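Local coordinates for alkaline serine protease (Pseudoalteromonas sp., PDB 1Y9Z), which cleaves peptide bonds as a subtilisin-like alkaline serine protease from a cold-adapted Antarctic bacterium, at residues 133-138 and 165-170; 158-163 and 189-194; 170-175 and 193-198; 176-181 and 197-202; 317-322 and 364-369. All coordinates share one frame; numbering follows the deposited sequence.

Contact 1. Residues 133-138 and 165-170; sequences SGSTTT and YSYPAS. With NA (sodium ion), chain E.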
# COMPACT_ATOMS: atom_id res chain seq x y z
N SER A 133 16.87 6.08 -10.84
CA SER A 133 17.73 7.16 -10.36
C SER A 133 18.13 8.17 -11.43
O SER A 133 18.44 9.32 -11.11
CB SER A 133 18.98 6.56 -9.72
OG SER A 133 19.66 5.72 -10.63
N GLY A 134 18.11 7.76 -12.69
CA GLY A 134 18.50 8.66 -13.76
C GLY A 134 17.44 9.63 -14.25
O GLY A 134 16.24 9.38 -14.11
N SER A 135 17.89 10.73 -14.83
CA SER A 135 17.01 11.77 -15.38
C SER A 135 17.59 12.29 -16.69
O SER A 135 18.81 12.32 -16.87
CB SER A 135 16.86 12.92 -14.37
OG SER A 135 18.12 13.32 -13.84
N THR A 136 16.72 12.67 -17.62
CA THR A 136 17.17 13.19 -18.91
C THR A 136 16.31 14.36 -19.37
O THR A 136 15.17 14.52 -18.94
CB THR A 136 17.14 12.12 -20.03
OG1 THR A 136 15.78 11.93 -20.46
CG2 THR A 136 17.70 10.80 -19.53
N THR A 137 16.87 15.19 -20.24
CA THR A 137 16.15 16.35 -20.75
C THR A 137 15.01 15.92 -21.68
O THR A 137 13.91 16.48 -21.62
CB THR A 137 17.08 17.30 -21.52
OG1 THR A 137 18.21 17.63 -20.70
CG2 THR A 137 16.35 18.57 -21.90
N THR A 138 15.27 14.93 -22.52
CA THR A 138 14.24 14.46 -23.45
C THR A 138 13.03 13.95 -22.68
O THR A 138 11.89 14.22 -23.06
CB THR A 138 14.78 13.33 -24.35
OG1 THR A 138 15.91 13.80 -25.08
CG2 THR A 138 13.71 12.88 -25.32
N TYR A 165 16.54 11.49 -5.46
CA TYR A 165 15.43 11.78 -6.36
C TYR A 165 15.15 10.55 -7.22
O TYR A 165 16.05 10.01 -7.85
CB TYR A 165 15.77 12.93 -7.31
CG TYR A 165 15.87 14.28 -6.67
CD1 TYR A 165 14.75 14.90 -6.10
CD2 TYR A 165 17.08 14.97 -6.65
CE1 TYR A 165 14.84 16.17 -5.55
CE2 TYR A 165 17.18 16.24 -6.10
CZ TYR A 165 16.06 16.83 -5.55
OH TYR A 165 16.15 18.09 -5.01
N SER A 166 13.89 10.12 -7.22
CA SER A 166 13.47 9.01 -8.06
C SER A 166 12.69 9.66 -9.20
O SER A 166 11.94 10.61 -8.98
CB SER A 166 12.56 8.06 -7.28
OG SER A 166 12.13 6.99 -8.10
N TYR A 167 12.88 9.15 -10.41
CA TYR A 167 12.19 9.69 -11.58
C TYR A 167 11.29 8.59 -12.13
O TYR A 167 11.64 7.41 -12.07
CB TYR A 167 13.22 10.16 -12.60
CG TYR A 167 14.07 11.30 -12.07
CD1 TYR A 167 13.68 12.63 -12.23
CD2 TYR A 167 15.24 11.04 -11.34
CE1 TYR A 167 14.43 13.68 -11.68
CE2 TYR A 167 15.99 12.08 -10.79
CZ TYR A 167 15.58 13.39 -10.96
OH TYR A 167 16.30 14.43 -10.40
N PRO A 168 10.16 8.96 -12.75
CA PRO A 168 9.62 10.30 -13.01
C PRO A 168 9.08 11.17 -11.88
O PRO A 168 8.80 12.35 -12.10
CB PRO A 168 8.55 10.03 -14.06
CG PRO A 168 7.97 8.74 -13.57
CD PRO A 168 9.22 7.93 -13.23
N ALA A 169 8.91 10.62 -10.68
CA ALA A 169 8.36 11.41 -9.58
C ALA A 169 9.02 12.77 -9.37
O ALA A 169 8.34 13.76 -9.09
CB ALA A 169 8.43 10.62 -8.29
N SER A 170 10.34 12.82 -9.51
CA SER A 170 11.07 14.06 -9.27
C SER A 170 11.11 15.13 -10.36
O SER A 170 11.82 16.13 -10.21
CB SER A 170 12.48 13.71 -8.79
OG SER A 170 12.39 12.93 -7.59
NA NA E . 7.62 16.01 -9.15
O HOH W 1 18.73 9.95 -8.49
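Ser-135 sets its CB squarely over the middle of the Tyr-167 ring, in a CH-pi contact with CB 3.5 Å from the ring centroid and only 6° off the ring normal. Tyr-167 buries more surface here than any other residue. Its CB points toward residues 133-138, and its CG lies beside the backbone N, anti to the carbonyl carbon (chi1 -63°). The opposite face of the ring is occupied nearer its rim by Ser-170 CB, so the tyrosine is sandwiched between two serine methylenes. Two carbonyls close in on the same ring carbon: Gly-134 O comes within 3.4 Å of Tyr-167 CD2, and Ser-133 O within 3.6 Å of Tyr-167 CD2.

Ser-133 takes part through its backbone. A water donates to Ser-133 O (2.7 Å) and also to Tyr-165 O (2.8 Å), tying two carbonyls that could not bond to each other directly. Further along, Ser-166 O accepts from both Ser-170 N and Ser-170 OG, which closes the 166-170 loop and holds Ser-170 under the ring. That loop also offers Ala-169 O to a sodium ion, while Tyr-171 OH bonds to Thr-136 N just before helix 137-148. Tyr-167 has a backbone hydrogen bond with Gly-132, just before residue 133; between the two segments themselves this surface contact rests on ring packing and a shared water, with no direct hydrogen bond.

Contact 2. Residues 158-163 and 189-194; sequences GNAGDS and FSQYTD. With PMS (phenylmethanesulfonic acid), chain H; SO4 (sulfate ion), chain G.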
# COMPACT_ATOMS: atom_id res chain seq x y z
N GLY A 158 9.77 6.64 -4.01
CA GLY A 158 10.82 5.65 -3.83
C GLY A 158 10.96 5.19 -2.38
O GLY A 158 10.61 5.93 -1.46
N ASN A 159 11.48 3.98 -2.19
CA ASN A 159 11.63 3.42 -0.84
C ASN A 159 13.06 3.24 -0.35
O ASN A 159 13.30 2.42 0.54
CB ASN A 159 10.92 2.07 -0.77
CG ASN A 159 9.55 2.08 -1.41
OD1 ASN A 159 8.77 3.01 -1.21
ND2 ASN A 159 9.25 1.04 -2.19
N ALA A 160 14.00 4.01 -0.90
CA ALA A 160 15.40 3.88 -0.51
C ALA A 160 15.76 4.45 0.86
O ALA A 160 16.90 4.29 1.32
CB ALA A 160 16.29 4.50 -1.58
N GLY A 161 14.81 5.11 1.51
CA GLY A 161 15.06 5.66 2.84
C GLY A 161 16.09 6.76 2.91
O GLY A 161 16.73 6.96 3.96
N ASP A 162 16.27 7.49 1.82
CA ASP A 162 17.23 8.59 1.77
C ASP A 162 16.62 9.78 1.04
O ASP A 162 15.41 9.81 0.80
CB ASP A 162 18.54 8.16 1.09
CG ASP A 162 18.33 7.62 -0.32
OD1 ASP A 162 17.32 7.98 -0.95
OD2 ASP A 162 19.19 6.85 -0.79
N SER A 163 17.44 10.77 0.70
CA SER A 163 16.95 11.96 0.03
C SER A 163 17.11 11.93 -1.48
O SER A 163 16.96 12.96 -2.15
CB SER A 163 17.66 13.20 0.57
OG SER A 163 18.98 13.29 0.05
N PHE A 189 11.03 4.20 5.18
CA PHE A 189 11.62 3.94 3.87
C PHE A 189 11.31 4.98 2.80
O PHE A 189 11.96 5.01 1.76
CB PHE A 189 11.15 2.57 3.35
CG PHE A 189 9.66 2.47 3.18
CD1 PHE A 189 8.89 1.74 4.08
CD2 PHE A 189 9.01 3.13 2.13
CE1 PHE A 189 7.50 1.68 3.94
CE2 PHE A 189 7.63 3.07 1.99
CZ PHE A 189 6.87 2.35 2.90
N SER A 190 10.29 5.80 3.04
CA SER A 190 9.87 6.79 2.06
C SER A 190 10.90 7.88 1.81
O SER A 190 11.23 8.65 2.71
CB SER A 190 8.53 7.40 2.50
OG SER A 190 7.94 8.17 1.47
N GLN A 191 11.41 7.94 0.59
CA GLN A 191 12.41 8.94 0.24
C GLN A 191 11.89 10.35 0.46
O GLN A 191 10.75 10.67 0.11
CB GLN A 191 12.87 8.75 -1.21
CG GLN A 191 13.83 7.58 -1.36
CD GLN A 191 14.06 7.16 -2.80
OE1 GLN A 191 14.44 7.97 -3.65
NE2 GLN A 191 13.84 5.88 -3.08
N TYR A 192 12.72 11.19 1.07
CA TYR A 192 12.34 12.57 1.36
C TYR A 192 13.12 13.54 0.47
O TYR A 192 14.35 13.56 0.48
CB TYR A 192 12.59 12.88 2.85
CG TYR A 192 14.00 12.64 3.32
CD1 TYR A 192 14.47 11.35 3.60
CD2 TYR A 192 14.89 13.70 3.48
CE1 TYR A 192 15.79 11.13 4.02
CE2 TYR A 192 16.20 13.50 3.90
CZ TYR A 192 16.64 12.21 4.17
OH TYR A 192 17.94 12.03 4.58
N THR A 193 12.39 14.35 -0.29
CA THR A 193 13.01 15.31 -1.21
C THR A 193 12.18 16.57 -1.28
O THR A 193 11.06 16.62 -0.78
CB THR A 193 13.09 14.75 -2.64
OG1 THR A 193 11.79 14.82 -3.24
CG2 THR A 193 13.57 13.30 -2.65
N ASP A 194 12.73 17.60 -1.92
CA ASP A 194 11.98 18.84 -2.06
C ASP A 194 10.95 18.73 -3.19
O ASP A 194 10.26 19.70 -3.50
CB ASP A 194 12.91 20.05 -2.27
CG ASP A 194 13.88 19.88 -3.44
OD1 ASP A 194 13.79 18.88 -4.17
OD2 ASP A 194 14.74 20.77 -3.61
C PMS H . 8.69 0.38 -6.10
S PMS H . 7.66 1.85 -5.86
C1 PMS H . 9.17 0.18 -7.56
C2 PMS H . 10.42 0.78 -7.96
C3 PMS H . 10.90 0.62 -9.30
C4 PMS H . 10.08 -0.15 -10.22
C5 PMS H . 8.85 -0.73 -9.84
C6 PMS H . 8.33 -0.60 -8.51
O2S PMS H . 8.17 2.89 -6.74
O1S PMS H . 7.73 2.28 -4.49
S SO4 G . 21.17 11.04 1.41
O1 SO4 G . 22.38 11.87 1.31
O2 SO4 G . 21.55 9.69 1.87
O3 SO4 G . 20.24 11.64 2.39
O4 SO4 G . 20.51 10.95 0.10
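The active-site loop carrying Asn-159, which lines the inhibitor pocket and probably forms the oxyanion hole as in other subtilases, lies against Phe-189 and Gln-191 of the next loop. Asn-159 and Phe-189 run side by side and point the same way, with amide and ring planes 85° apart, and OD1 of Asn-159 is 3.4 Å from CD2 of Phe-189. That OD1 accepts from Thr-368 N, an anchor that fixes the amide; its ND2 then reaches O1S of the phenylmethanesulfonyl group in a weak hydrogen bond.

The backbones are joined at three points. Gln-191 N donates to Gly-158 O at 3.0 Å, almost straight at 176°. Gly-161 N bonds to Phe-189 O (2.9 Å) from above the carbonyl plane and with a less straight N-H...O angle of 133°, and Tyr-192 N bonds to Asp-162 O (3.0 Å). At Gly-158 the backbone angles would jam any CB against the preceding carbonyl. Beyond these bonds, Gln-191 CG packs 3.5 Å from OD1 of Asp-162, a carboxylate oxygen bonded to Ser-164 OG. Ser-163 lays its CB over one face of the Tyr-192 ring, offset toward the rim, while its OG and N both donate to O4 of a sulfate ion that probably comes from the crystallisation liquor.

The two loops follow strands 152-156 and 174-180. Phe-189 touches Ala-179, Ser-190 OG bonds to Ala-179 N in the latter strand, and Thr-368 brings in the start of helix 368-385.

Contact 3. Residues 170-175 and 193-198; sequences SYDSVM and TDQVEI. With NA (sodium ion), chain E; NA (sodium ion), chain F.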
# COMPACT_ATOMS: atom_id res chain seq x y z
N SER A 170 10.34 12.82 -9.51
CA SER A 170 11.07 14.06 -9.27
C SER A 170 11.11 15.13 -10.36
O SER A 170 11.82 16.13 -10.21
CB SER A 170 12.48 13.71 -8.79
OG SER A 170 12.39 12.93 -7.59
N TYR A 171 10.37 14.93 -11.44
CA TYR A 171 10.28 15.93 -12.50
C TYR A 171 9.17 16.88 -12.04
O TYR A 171 8.25 16.46 -11.34
CB TYR A 171 9.87 15.30 -13.84
CG TYR A 171 10.95 14.49 -14.52
CD1 TYR A 171 10.70 13.19 -14.94
CD2 TYR A 171 12.20 15.04 -14.79
CE1 TYR A 171 11.66 12.44 -15.60
CE2 TYR A 171 13.18 14.30 -15.46
CZ TYR A 171 12.90 13.01 -15.86
OH TYR A 171 13.86 12.27 -16.52
N ASP A 172 9.24 18.14 -12.43
CA ASP A 172 8.22 19.11 -12.01
C ASP A 172 6.82 18.84 -12.57
O ASP A 172 5.83 19.33 -12.03
CB ASP A 172 8.65 20.53 -12.39
CG ASP A 172 9.81 21.02 -11.56
OD1 ASP A 172 9.74 20.92 -10.32
OD2 ASP A 172 10.79 21.53 -12.15
N SER A 173 6.74 18.07 -13.65
CA SER A 173 5.46 17.76 -14.29
C SER A 173 4.74 16.58 -13.65
O SER A 173 3.64 16.22 -14.07
CB SER A 173 5.70 17.45 -15.76
OG SER A 173 6.53 16.30 -15.90
N VAL A 174 5.36 15.98 -12.64
CA VAL A 174 4.80 14.80 -11.97
C VAL A 174 4.65 14.99 -10.47
O VAL A 174 5.51 15.60 -9.83
CB VAL A 174 5.73 13.58 -12.22
CG1 VAL A 174 5.12 12.32 -11.62
CG2 VAL A 174 5.99 13.41 -13.71
N MET A 175 3.56 14.47 -9.91
CA MET A 175 3.35 14.56 -8.47
C MET A 175 4.15 13.45 -7.80
O MET A 175 3.93 12.26 -8.08
CB MET A 175 1.87 14.37 -8.11
CG MET A 175 0.93 15.45 -8.60
SD MET A 175 -0.73 15.24 -7.92
CE MET A 175 -0.55 16.05 -6.34
N THR A 193 12.39 14.35 -0.29
CA THR A 193 13.01 15.31 -1.21
C THR A 193 12.18 16.57 -1.28
O THR A 193 11.06 16.62 -0.78
CB THR A 193 13.09 14.75 -2.64
OG1 THR A 193 11.79 14.82 -3.24
CG2 THR A 193 13.57 13.30 -2.65
N ASP A 194 12.73 17.60 -1.92
CA ASP A 194 11.98 18.84 -2.06
C ASP A 194 10.95 18.73 -3.19
O ASP A 194 10.26 19.70 -3.50
CB ASP A 194 12.91 20.05 -2.27
CG ASP A 194 13.88 19.88 -3.44
OD1 ASP A 194 13.79 18.88 -4.17
OD2 ASP A 194 14.74 20.77 -3.61
N GLN A 195 10.87 17.55 -3.79
CA GLN A 195 9.89 17.28 -4.84
C GLN A 195 8.66 16.59 -4.24
O GLN A 195 7.57 16.71 -4.78
CB GLN A 195 10.47 16.39 -5.94
CG GLN A 195 11.29 17.11 -7.00
CD GLN A 195 10.44 17.89 -7.99
OE1 GLN A 195 9.37 17.44 -8.40
NE2 GLN A 195 10.92 19.07 -8.38
N VAL A 196 8.85 15.87 -3.13
CA VAL A 196 7.73 15.19 -2.48
C VAL A 196 6.62 16.22 -2.34
O VAL A 196 6.79 17.28 -1.73
CB VAL A 196 8.12 14.62 -1.10
CG1 VAL A 196 6.88 14.13 -0.35
CG2 VAL A 196 9.08 13.45 -1.30
N GLU A 197 5.46 15.88 -2.90
CA GLU A 197 4.33 16.80 -2.96
C GLU A 197 3.11 16.46 -2.11
O GLU A 197 2.44 17.35 -1.59
CB GLU A 197 3.92 16.89 -4.43
CG GLU A 197 3.15 18.11 -4.85
CD GLU A 197 3.06 18.20 -6.36
OE1 GLU A 197 4.09 17.96 -7.02
OE2 GLU A 197 1.97 18.52 -6.88
N ILE A 198 2.82 15.17 -1.97
CA ILE A 198 1.65 14.76 -1.22
C ILE A 198 1.87 13.35 -0.69
O ILE A 198 2.71 12.62 -1.21
CB ILE A 198 0.40 14.84 -2.14
CG1 ILE A 198 -0.88 14.85 -1.31
CG2 ILE A 198 0.41 13.67 -3.13
CD1 ILE A 198 -2.10 15.27 -2.11
NA NA E . 7.62 16.01 -9.15
NA NA F . 6.43 16.51 -7.16
O HOH W 2 10.91 12.90 -5.10
O HOH W 3 7.38 19.55 -8.62
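Gln-195 reaches across to residues 170-172 and puts its OE1 into a sodium site that resembles the weak cation site of the subtilisins. Around the first sodium ion, Gln-195 OE1 (2.4 Å) joins Tyr-171 O and Val-174 O, the two ends of a type I turn, with Ala-169 O as a fourth ligand. A second sodium ion is held by Val-174 O, Gln-195 O (2.6 Å) and Glu-197 OE1 (2.8 Å). The two sodium positions are only 2.4 Å apart, so they probably represent alternative placements of one cation.

The closely packed part lies deeper, where strands 174-180 and 196-201 set out together. Met-175 is bent at its last torsion (chi3 84°), which turns CE to within 3.6 Å of Glu-197 OE2 and 4.1 Å from CG2 of Ile-198. Glu-197 OE2 has a salt bridge to Arg-395, whose helix, 391-401, also covers Met-175. A water within the buried part links Ser-170 OG and Thr-193 OG1, the latter also accepting from Gln-195 N and Val-196 N in an ST turn and ST motif.

Toward solvent the fit is looser. Here a second water donates to both Gln-195 OE1 and OD1 of the exposed Asp-172. On this side Gln-195 NE2 donates to Asp-172 OD1 at 2.9 Å, in the amide's own plane but 45° out of the carboxylate plane.

Contact 4. Residues 176-181 and 197-202; sequences SVAAVD and EISGPG. With NA (sodium ion), chain F.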
# COMPACT_ATOMS: atom_id res chain seq x y z
N SER A 176 5.08 13.82 -6.92
CA SER A 176 5.88 12.84 -6.20
C SER A 176 5.13 12.47 -4.92
O SER A 176 4.87 13.33 -4.08
CB SER A 176 7.25 13.42 -5.86
OG SER A 176 8.01 12.50 -5.10
N VAL A 177 4.80 11.19 -4.78
CA VAL A 177 4.04 10.71 -3.64
C VAL A 177 4.84 9.98 -2.56
O VAL A 177 5.59 9.05 -2.86
CB VAL A 177 2.92 9.76 -4.12
CG1 VAL A 177 2.09 9.27 -2.94
CG2 VAL A 177 2.03 10.47 -5.13
N ALA A 178 4.64 10.41 -1.32
CA ALA A 178 5.30 9.81 -0.16
C ALA A 178 4.34 8.86 0.55
O ALA A 178 3.12 8.91 0.35
CB ALA A 178 5.76 10.90 0.80
N ALA A 179 4.90 8.00 1.40
CA ALA A 179 4.11 7.02 2.15
C ALA A 179 4.07 7.31 3.64
O ALA A 179 5.08 7.69 4.24
CB ALA A 179 4.67 5.62 1.91
N VAL A 180 2.90 7.12 4.24
CA VAL A 180 2.72 7.28 5.68
C VAL A 180 1.94 6.06 6.16
O VAL A 180 1.32 5.36 5.34
CB VAL A 180 1.92 8.56 6.05
CG1 VAL A 180 2.68 9.79 5.61
CG2 VAL A 180 0.54 8.52 5.43
N ASP A 181 1.97 5.78 7.46
CA ASP A 181 1.24 4.63 7.99
C ASP A 181 -0.12 5.03 8.57
O ASP A 181 -0.54 6.18 8.42
CB ASP A 181 2.10 3.88 9.03
CG ASP A 181 2.38 4.69 10.28
OD1 ASP A 181 3.29 4.29 11.04
OD2 ASP A 181 1.69 5.70 10.52
N GLU A 197 5.46 15.88 -2.90
CA GLU A 197 4.33 16.80 -2.96
C GLU A 197 3.11 16.46 -2.11
O GLU A 197 2.44 17.35 -1.59
CB GLU A 197 3.92 16.89 -4.43
CG GLU A 197 3.15 18.11 -4.85
CD GLU A 197 3.06 18.20 -6.36
OE1 GLU A 197 4.09 17.96 -7.02
OE2 GLU A 197 1.97 18.52 -6.88
N ILE A 198 2.82 15.17 -1.97
CA ILE A 198 1.65 14.76 -1.22
C ILE A 198 1.87 13.35 -0.69
O ILE A 198 2.71 12.62 -1.21
CB ILE A 198 0.40 14.84 -2.14
CG1 ILE A 198 -0.88 14.85 -1.31
CG2 ILE A 198 0.41 13.67 -3.13
CD1 ILE A 198 -2.10 15.27 -2.11
N SER A 199 1.12 12.98 0.34
CA SER A 199 1.25 11.66 0.95
C SER A 199 0.02 10.79 0.80
O SER A 199 -1.10 11.28 0.62
CB SER A 199 1.56 11.80 2.44
OG SER A 199 2.78 12.49 2.66
N GLY A 200 0.24 9.49 0.90
CA GLY A 200 -0.85 8.53 0.81
C GLY A 200 -0.52 7.32 1.66
O GLY A 200 0.62 7.15 2.08
N PRO A 201 -1.52 6.47 1.95
CA PRO A 201 -1.32 5.27 2.76
C PRO A 201 -0.27 4.37 2.09
O PRO A 201 -0.43 3.99 0.93
CB PRO A 201 -2.70 4.63 2.77
CG PRO A 201 -3.62 5.83 2.69
CD PRO A 201 -2.95 6.68 1.64
N GLY A 202 0.80 4.03 2.81
CA GLY A 202 1.85 3.22 2.23
C GLY A 202 2.50 2.15 3.10
O GLY A 202 3.46 1.52 2.67
NA NA F . 6.43 16.51 -7.16
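Val-177 and Ile-198 stand side by side and point the same way, their CG2 methyls 4.1 Å apart, on one face of a parallel strand pair. Val-177 turns this face toward helix 368-385, touching Ala-371, Thr-372 and Val-375. The next pair emerges on the reverse face, where Ala-178 CB is 3.9 Å from Ser-199 OG. That hydroxyl is not left to the alanine: it bonds to Thr-414 O.

Val-180 lays its two methyls against Ser-199 and Gly-200. With CG1 anti to the carbonyl carbon (chi1 -63°), that methyl meets Ser-199 CB at 3.9 Å, while CG2 sits 3.6 Å from Gly-200 O. An alanine in place of Val-180 would probably leave Ser-199 CB and the carbonyl of Gly-200 without this cover and open a gap beside the strand. On the Val-177 face, Ala-179 CB comes 3.7 Å from Gly-202 CA, and a side chain at Gly-202 would collide with it.

The axes of strands 176-180 and 197-201 are 41° apart, yet the backbone bonding is continuous. Ser-176 O takes Glu-197 N at 2.9 Å, with a weak second bond from Ile-198 N. Ala-178 then uses both its N and its O, to Ile-198 O and Gly-200 N; Val-180 does the same with Gly-200 O and Gly-202 N, the last bond being 2.9 Å long. Glu-197 and Ser-199 continue the backbone bonding beyond, to Tyr-416 and Gly-417. These buried N-H and C=O groups thus pair across the two strands while the apolar side chains pack, and the lack of a side chain at Gly-202 probably allows its close approach to Ala-179.

Contact 5. Residues 317-322 and 364-369; sequences LQNPFL and YYNGTS. With PMS (phenylmethanesulfonic acid), chain H.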
# COMPACT_ATOMS: atom_id res chain seq x y z
N LEU A 317 -0.43 0.57 12.10
CA LEU A 317 -0.25 -0.82 11.71
C LEU A 317 1.08 -0.99 10.97
O LEU A 317 1.34 -0.33 9.96
CB LEU A 317 -1.40 -1.27 10.80
CG LEU A 317 -1.38 -2.73 10.35
CD1 LEU A 317 -1.48 -3.65 11.55
CD2 LEU A 317 -2.53 -2.97 9.39
N GLN A 318 1.93 -1.88 11.49
CA GLN A 318 3.23 -2.12 10.88
C GLN A 318 3.32 -3.50 10.23
O GLN A 318 2.73 -4.47 10.72
CB GLN A 318 4.34 -1.98 11.93
CG GLN A 318 4.29 -0.69 12.75
CD GLN A 318 4.36 0.56 11.90
OE1 GLN A 318 5.20 0.67 11.00
NE2 GLN A 318 3.50 1.53 12.19
N ASN A 319 4.05 -3.57 9.13
CA ASN A 319 4.28 -4.81 8.38
C ASN A 319 5.80 -4.89 8.22
O ASN A 319 6.32 -4.79 7.12
CB ASN A 319 3.61 -4.72 7.01
CG ASN A 319 3.93 -5.91 6.11
OD1 ASN A 319 3.87 -5.80 4.88
ND2 ASN A 319 4.26 -7.04 6.71
N PRO A 320 6.52 -5.07 9.34
CA PRO A 320 7.98 -5.14 9.32
C PRO A 320 8.58 -6.47 8.91
O PRO A 320 7.90 -7.49 8.87
CB PRO A 320 8.35 -4.78 10.75
CG PRO A 320 7.29 -5.51 11.52
CD PRO A 320 6.01 -5.23 10.72
N PHE A 321 9.87 -6.45 8.61
CA PHE A 321 10.58 -7.67 8.26
C PHE A 321 10.92 -8.38 9.57
O PHE A 321 11.49 -7.77 10.48
CB PHE A 321 11.89 -7.37 7.52
CG PHE A 321 11.70 -6.89 6.11
CD1 PHE A 321 11.80 -5.54 5.80
CD2 PHE A 321 11.42 -7.80 5.10
CE1 PHE A 321 11.63 -5.10 4.49
CE2 PHE A 321 11.25 -7.37 3.78
CZ PHE A 321 11.36 -6.01 3.48
N LEU A 322 10.53 -9.64 9.67
CA LEU A 322 10.85 -10.43 10.85
C LEU A 322 12.13 -11.17 10.50
O LEU A 322 12.09 -12.27 9.97
CB LEU A 322 9.73 -11.43 11.18
CG LEU A 322 10.04 -12.42 12.31
CD1 LEU A 322 10.38 -11.68 13.59
CD2 LEU A 322 8.84 -13.34 12.52
N TYR A 364 -0.77 -7.91 2.13
CA TYR A 364 -0.33 -6.62 2.65
C TYR A 364 1.03 -6.30 2.03
O TYR A 364 1.94 -7.13 2.03
CB TYR A 364 -0.17 -6.67 4.17
CG TYR A 364 -1.46 -6.51 4.94
CD1 TYR A 364 -2.25 -7.61 5.26
CD2 TYR A 364 -1.90 -5.24 5.32
CE1 TYR A 364 -3.45 -7.45 5.96
CE2 TYR A 364 -3.09 -5.07 6.01
CZ TYR A 364 -3.86 -6.17 6.33
OH TYR A 364 -5.05 -5.98 7.00
N TYR A 365 1.15 -5.08 1.49
CA TYR A 365 2.39 -4.59 0.90
C TYR A 365 2.74 -3.25 1.54
O TYR A 365 1.86 -2.56 2.06
CB TYR A 365 2.23 -4.30 -0.60
CG TYR A 365 2.33 -5.45 -1.58
CD1 TYR A 365 2.53 -5.18 -2.93
CD2 TYR A 365 2.19 -6.78 -1.18
CE1 TYR A 365 2.59 -6.20 -3.87
CE2 TYR A 365 2.25 -7.82 -2.12
CZ TYR A 365 2.45 -7.51 -3.46
OH TYR A 365 2.49 -8.50 -4.42
N ASN A 366 4.02 -2.89 1.48
CA ASN A 366 4.51 -1.61 1.99
C ASN A 366 5.18 -0.90 0.82
O ASN A 366 5.79 -1.55 -0.03
CB ASN A 366 5.61 -1.78 3.04
CG ASN A 366 5.19 -2.61 4.23
OD1 ASN A 366 6.04 -3.19 4.90
ND2 ASN A 366 3.90 -2.64 4.52
N GLY A 367 5.09 0.42 0.78
CA GLY A 367 5.77 1.14 -0.28
C GLY A 367 5.15 2.43 -0.76
O GLY A 367 3.95 2.64 -0.62
N THR A 368 5.98 3.30 -1.32
CA THR A 368 5.47 4.55 -1.88
C THR A 368 4.66 4.16 -3.11
O THR A 368 3.82 4.92 -3.58
CB THR A 368 6.62 5.52 -2.28
OG1 THR A 368 7.58 4.84 -3.10
CG2 THR A 368 7.30 6.07 -1.04
N SER A 369 4.90 2.95 -3.62
CA SER A 369 4.18 2.43 -4.78
C SER A 369 2.75 2.09 -4.39
O SER A 369 1.90 1.92 -5.27
CB SER A 369 5.11 1.37 -5.28
OG SER A 369 6.13 1.58 -6.11
C PMS H . 8.69 0.38 -6.10
S PMS H . 7.66 1.85 -5.86
C1 PMS H . 9.17 0.18 -7.56
C2 PMS H . 10.42 0.78 -7.96
C3 PMS H . 10.90 0.62 -9.30
C4 PMS H . 10.08 -0.15 -10.22
C5 PMS H . 8.85 -0.73 -9.84
C6 PMS H . 8.33 -0.60 -8.51
O2S PMS H . 8.17 2.89 -6.74
O1S PMS H . 7.73 2.28 -4.49
O HOH W 4 4.51 -7.54 2.60
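Two torsions bring Asn-319 and Asn-366 together: CG of Asn-319 is anti to its backbone N (chi1 173°), and CG of Asn-366 lies beside its own N, anti to the carbonyl carbon (chi1 -58°). The side chains cross obliquely with their amide planes 72° apart, Asn-366 CG lying 3.5 Å from Asn-319 OD1. The backbone carbonyl of Asn-319 also faces the Asn-366 amide, its O 3.8 Å from CG. Replacing Asn-366 by alanine would probably leave both oxygens of Asn-319 without the polar group opposite them and set the Asn-319 side chain freer to turn.

A water also links Asn-319 to the other segment. It donates to Asn-319 OD1 (2.9 Å) and to Tyr-364 O (2.7 Å), bridging side chain to backbone. Nearby, Leu-317 and Tyr-364 cross at about a right angle, CD2 of the leucine 4.0 Å from CE2 of the tyrosine.

Residues 317-322 lead into a strand of the inserted beta-barrel domain, whereas 364-369 run into helix 368-385 of the subtilisin-like domain. Gly-367 is the N-cap of that helix, and two residues on Ser-369 OG is covalently bound to the inhibitor sulfur (1.6 Å), consistent with its being the nucleophile. Between the domains, then, polar groups face each other with one clear water bridge and one apolar touch, so the join here probably depends on solvent as much as on direct packing.

Contacts 1 to 3 lie on one side of the chain's centre, in the subtilisin-like domain, where strands 152-156, 174-180 and 196-201 pair in parallel; contact 4 is deeper. Contacts 1 and 3 have centres 10 Å apart, share Ser-170 and a sodium ion, and follow in series. Contacts 3 and 4 lie on the same two strands and share Glu-197 and Ile-198. Contact 2 joins the loops that follow strands 152-156 and 174-180 and alternates with contacts 1 and 4 along the chain. Contact 5 comes last, where the insert meets the subtilisin-like domain, its centre about 25 Å from that of contact 1, yet Asn-159 OD1 to Thr-368 N and Gly-202 O to Gly-367 N tie it to contacts 2 and 4. Cation site, strands 174-180 and 196-201, and inhibitor pocket are thus linked.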